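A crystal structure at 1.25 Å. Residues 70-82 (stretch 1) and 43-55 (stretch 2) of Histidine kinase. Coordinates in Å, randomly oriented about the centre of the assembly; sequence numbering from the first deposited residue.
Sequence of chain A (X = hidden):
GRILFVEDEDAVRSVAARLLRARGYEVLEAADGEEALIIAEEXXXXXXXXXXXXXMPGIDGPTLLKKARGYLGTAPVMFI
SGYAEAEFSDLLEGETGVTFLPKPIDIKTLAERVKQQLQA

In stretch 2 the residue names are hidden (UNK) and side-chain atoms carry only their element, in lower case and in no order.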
# COMPACT_ATOMS: atom_id res chain seq x y z
N GLY A 70 -1.21 9.74 -10.37
CA GLY A 70 -2.38 10.21 -11.13
C GLY A 70 -3.57 9.25 -11.02
O GLY A 70 -4.71 9.67 -10.82
N TYR A 71 -3.32 7.92 -11.09
CA TYR A 71 -4.42 6.97 -10.97
C TYR A 71 -4.95 6.95 -9.55
O TYR A 71 -6.14 6.66 -9.33
CB TYR A 71 -3.94 5.55 -11.34
CG TYR A 71 -3.35 5.47 -12.70
CD1 TYR A 71 -4.02 5.99 -13.83
CD2 TYR A 71 -2.14 4.83 -12.88
CE1 TYR A 71 -3.47 5.84 -15.11
CE2 TYR A 71 -1.57 4.70 -14.15
CZ TYR A 71 -2.23 5.27 -15.24
OH TYR A 71 -1.67 5.13 -16.48
N LEU A 72 -4.07 7.21 -8.57
CA LEU A 72 -4.44 7.22 -7.16
C LEU A 72 -5.19 8.48 -6.75
O LEU A 72 -5.86 8.48 -5.71
CB LEU A 72 -3.20 7.05 -6.29
CG LEU A 72 -2.50 5.71 -6.48
CD1 LEU A 72 -1.15 5.74 -5.76
CD2 LEU A 72 -3.38 4.62 -5.88
N GLY A 73 -5.09 9.56 -7.51
CA GLY A 73 -5.78 10.78 -7.12
C GLY A 73 -5.17 11.29 -5.83
O GLY A 73 -3.95 11.32 -5.69
N THR A 74 -6.02 11.67 -4.89
CA THR A 74 -5.55 12.17 -3.60
C THR A 74 -5.42 11.07 -2.55
O THR A 74 -5.28 11.39 -1.36
CB THR A 74 -6.47 13.28 -3.12
OG1 THR A 74 -7.78 12.73 -2.93
CG2 THR A 74 -6.52 14.42 -4.14
N ALA A 75 -5.50 9.81 -2.94
CA ALA A 75 -5.38 8.76 -1.94
C ALA A 75 -4.08 8.92 -1.15
O ALA A 75 -3.03 9.18 -1.74
CB ALA A 75 -5.35 7.39 -2.61
N PRO A 76 -4.13 8.73 0.16
CA PRO A 76 -2.88 8.69 0.94
C PRO A 76 -2.02 7.50 0.56
O PRO A 76 -2.47 6.51 -0.01
CB PRO A 76 -3.38 8.55 2.38
CG PRO A 76 -4.81 7.94 2.26
CD PRO A 76 -5.33 8.58 1.01
N VAL A 77 -0.75 7.62 0.90
CA VAL A 77 0.26 6.62 0.59
C VAL A 77 1.06 6.37 1.85
O VAL A 77 1.48 7.33 2.52
CB VAL A 77 1.19 7.08 -0.56
CG1 VAL A 77 2.30 6.06 -0.80
CG2 VAL A 77 0.38 7.46 -1.81
N MET A 78 1.29 5.11 2.17
CA MET A 78 2.07 4.71 3.33
C MET A 78 3.17 3.79 2.86
O MET A 78 2.89 2.72 2.28
CB MET A 78 1.18 3.95 4.29
CG MET A 78 1.89 3.50 5.52
SD MET A 78 0.83 2.82 6.78
CE MET A 78 -0.10 1.59 5.96
N PHE A 79 4.41 4.19 3.05
CA PHE A 79 5.56 3.35 2.75
C PHE A 79 5.96 2.57 3.97
O PHE A 79 5.91 3.09 5.08
CB PHE A 79 6.72 4.22 2.28
CG PHE A 79 6.52 4.77 0.90
CD1 PHE A 79 6.37 3.90 -0.20
CD2 PHE A 79 6.41 6.12 0.70
CE1 PHE A 79 6.14 4.40 -1.48
CE2 PHE A 79 6.16 6.62 -0.58
CZ PHE A 79 6.03 5.77 -1.65
N ILE A 80 6.39 1.35 3.75
CA ILE A 80 6.88 0.47 4.79
C ILE A 80 8.29 0.03 4.42
O ILE A 80 8.59 -0.20 3.25
CB ILE A 80 5.93 -0.73 5.03
CG1 ILE A 80 5.78 -1.66 3.82
CG2 ILE A 80 4.53 -0.23 5.49
CD1 ILE A 80 4.95 -2.85 4.08
N SER A 81 9.15 -0.12 5.42
CA SER A 81 10.50 -0.62 5.13
C SER A 81 11.19 -0.96 6.43
O SER A 81 10.92 -0.33 7.47
CB SER A 81 11.40 0.39 4.40
OG SER A 81 12.65 -0.20 4.05
N GLY A 82 12.11 -1.94 6.36
CA GLY A 82 13.01 -2.23 7.45
C GLY A 82 14.18 -1.29 7.55
O GLY A 82 14.92 -1.35 8.53
N UNK A 43 -8.15 0.43 -11.52
CA UNK A 43 -8.99 0.82 -10.40
C UNK A 43 -8.90 2.31 -10.14
O UNK A 43 -9.19 2.78 -9.03
o UNK A 43 -10.08 -1.85 -8.96
n UNK A 43 -8.03 -2.26 -9.74
c UNK A 43 -8.96 -1.45 -9.28
c UNK A 43 -8.61 0.01 -9.15
N UNK A 44 -8.52 3.07 -11.15
CA UNK A 44 -8.22 4.49 -10.97
C UNK A 44 -9.39 5.21 -10.32
O UNK A 44 -10.56 4.98 -10.66
c UNK A 44 -7.89 5.11 -12.31
N UNK A 45 -9.07 6.04 -9.32
CA UNK A 45 -10.06 6.82 -8.58
C UNK A 45 -10.90 6.04 -7.58
O UNK A 45 -11.79 6.64 -6.97
N UNK A 46 -10.67 4.74 -7.41
CA UNK A 46 -11.42 3.95 -6.44
C UNK A 46 -10.54 3.39 -5.33
O UNK A 46 -11.05 2.73 -4.43
o UNK A 46 -11.16 1.77 -7.44
c UNK A 46 -12.93 3.25 -8.30
c UNK A 46 -12.14 2.78 -7.10
N UNK A 47 -9.24 3.65 -5.37
CA UNK A 47 -8.34 3.20 -4.31
C UNK A 47 -8.27 4.27 -3.23
O UNK A 47 -8.11 5.46 -3.52
c UNK A 47 -5.95 2.64 -3.75
c UNK A 47 -6.96 2.90 -4.88
c UNK A 47 -6.03 1.48 -6.74
c UNK A 47 -7.11 1.67 -5.77
N UNK A 48 -8.45 3.85 -1.99
CA UNK A 48 -8.46 4.76 -0.87
C UNK A 48 -7.11 4.92 -0.21
O UNK A 48 -6.92 5.88 0.53
c UNK A 48 -9.51 4.28 0.13
o UNK A 48 -11.56 3.24 -0.51
c UNK A 48 -10.90 4.29 -0.47
o UNK A 48 -11.31 5.38 -0.94
N UNK A 49 -6.18 3.99 -0.40
CA UNK A 49 -4.89 4.01 0.27
C UNK A 49 -3.95 3.12 -0.51
O UNK A 49 -4.33 1.99 -0.86
c UNK A 49 -4.05 2.60 3.83
c UNK A 49 -3.75 3.31 2.54
c UNK A 49 -5.03 3.47 1.70
c UNK A 49 -3.05 4.63 2.83
N UNK A 50 -2.72 3.57 -0.72
CA UNK A 50 -1.64 2.73 -1.21
C UNK A 50 -0.71 2.43 -0.03
O UNK A 50 -0.29 3.37 0.64
c UNK A 50 1.25 3.70 -3.65
c UNK A 50 0.46 2.80 -2.74
c UNK A 50 -0.83 3.48 -2.27
c UNK A 50 0.20 1.47 -3.37
N UNK A 51 -0.40 1.16 0.20
CA UNK A 51 0.63 0.76 1.15
C UNK A 51 1.69 0.06 0.31
O UNK A 51 1.35 -0.86 -0.43
c UNK A 51 -1.66 -0.51 4.03
c UNK A 51 -1.02 0.45 3.02
c UNK A 51 1.28 -0.58 3.15
c UNK A 51 0.11 -0.20 2.22
N UNK A 52 2.94 0.52 0.36
CA UNK A 52 3.96 -0.10 -0.46
C UNK A 52 5.26 -0.25 0.29
O UNK A 52 5.70 0.67 0.99
c UNK A 52 4.24 0.76 -1.70
o UNK A 52 5.16 0.13 -2.58
N UNK A 53 5.91 -1.40 0.10
CA UNK A 53 7.31 -1.55 0.47
C UNK A 53 8.15 -0.58 -0.33
O UNK A 53 7.77 -0.15 -1.43
o UNK A 53 9.55 -4.54 0.62
c UNK A 53 7.74 -3.02 0.21
c UNK A 53 8.99 -3.46 0.97
o UNK A 53 9.46 -2.72 1.84
N UNK A 54 9.27 -0.17 0.24
CA UNK A 54 10.18 0.77 -0.43
C UNK A 54 11.07 0.04 -1.42
O UNK A 54 11.11 0.40 -2.61
c UNK A 54 9.97 2.44 1.41
c UNK A 54 10.96 1.61 0.61
c UNK A 54 12.00 2.50 -0.11
N UNK A 55 11.81 -0.95 -0.96
CA UNK A 55 12.79 -1.65 -1.79
C UNK A 55 12.17 -2.99 -2.20
O UNK A 55 11.76 -3.78 -1.33
c UNK A 55 14.68 -0.56 -0.56
c UNK A 55 15.04 -2.72 -1.87
c UNK A 55 14.77 0.52 -1.65
c UNK A 55 14.09 -1.90 -1.02
O HOH W 1 11.88 -1.77 1.93

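Position 43 carries two carbons beyond CA, the second bearing one oxygen and one nitrogen, and makes no contact with stretch 1. That is a carboxamide one carbon from the backbone, Asn 43. Position 44 has a lone carbon, CB, 4.1 Å from CB of Tyr 71, hence Ala 44. Position 45 has no side-chain atoms and a phi of 75°, which favours glycine; its N donates to O of Tyr 71 at 3.0 Å. It is Gly 45.

Position 46 shows one carbon carrying an oxygen and a carbon, out of reach of stretch 1, the pattern of Thr 46. OG1 of Thr 46 donates to O of Asn 43 (2.7 Å), as does N of Thr 46 to the same O of Asn 43 (2.9 Å), closing a type II turn. Position 47 has four carbons forked at the first, one arm two carbons long, and packs against Leu 72, so it is Ile 47; its CG2 is 3.9 Å from CD2 of Leu 72. Position 48 has two carbons, the second with two oxygens; its CA-to-CB bond points away from stretch 1, yet its backbone O packs 3.2 Å from CD of Pro 76. The carboxylate makes it Asp 48.

Position 49 has four carbons forked at the second, which separates leucine from isoleucine, and one branch end reaches the ring of Pro 76: Leu 49, with CD1 3.8 Å from CG of Pro 76. Position 50 shows the same fork, one branch end against Leu 72 and Val 77: Leu 50, whose CD2 lies 3.8 Å from both CD1 of Leu 72 and CG1 of Val 77, bridging helix end and strand. Position 51 again has four carbons, but forked at the first with one longer arm that meets Met 78: Ile 51, with CD1 3.3 Å from CE of Met 78.

Position 52 is one carbon then one oxygen, its CB 4.1 Å from CD1 of Phe 79: Ser 52. Its OG donates to the backbone O of position 53 at 2.9 Å. Position 53 has two carbons ending in two oxygens, one of them near O of Ile 80, giving Asp 53. OD1 of Asp 53 lies 3.0 Å from O of Ile 80, but both are acceptors and no bond forms; a water instead donates to this OD1 (2.6 Å from the water O) and also bonds OG of Ser 81. Position 54 has one carbon carrying two more, one against Phe 79: Val 54, with CG2 3.8 Å from CB of Phe 79. Position 55 has four carbons forked at the first, one arm longer, with no contact to stretch 1: Ile 55, whose N donates to the same water.

The contact is a parallel pairing, with strand axes 21° apart and 4.6 Å at closest approach. Its hydrogen bonds run alternately from one strand to the other: N of Leu 50 donates to O of Pro 76 (3.0 Å), N of Met 78 to O of Leu 50 (2.8 Å), N of Ser 52 to O of Met 78 (2.9 Å), and N of Ile 80 to O of Ser 52 (2.9 Å). The last, N of Val 54 to O of Ile 80 (3.1 Å), is weak, its angle only 134°. Side chains alternate, so bridged residues share a face: Val 77, Phe 79, Leu 50 and Ser 52 on one; Met 78, Ile 80, Ile 51 and Asp 53 on the other.

Stretch 2 (43-55) NAGTIDLLISDVI
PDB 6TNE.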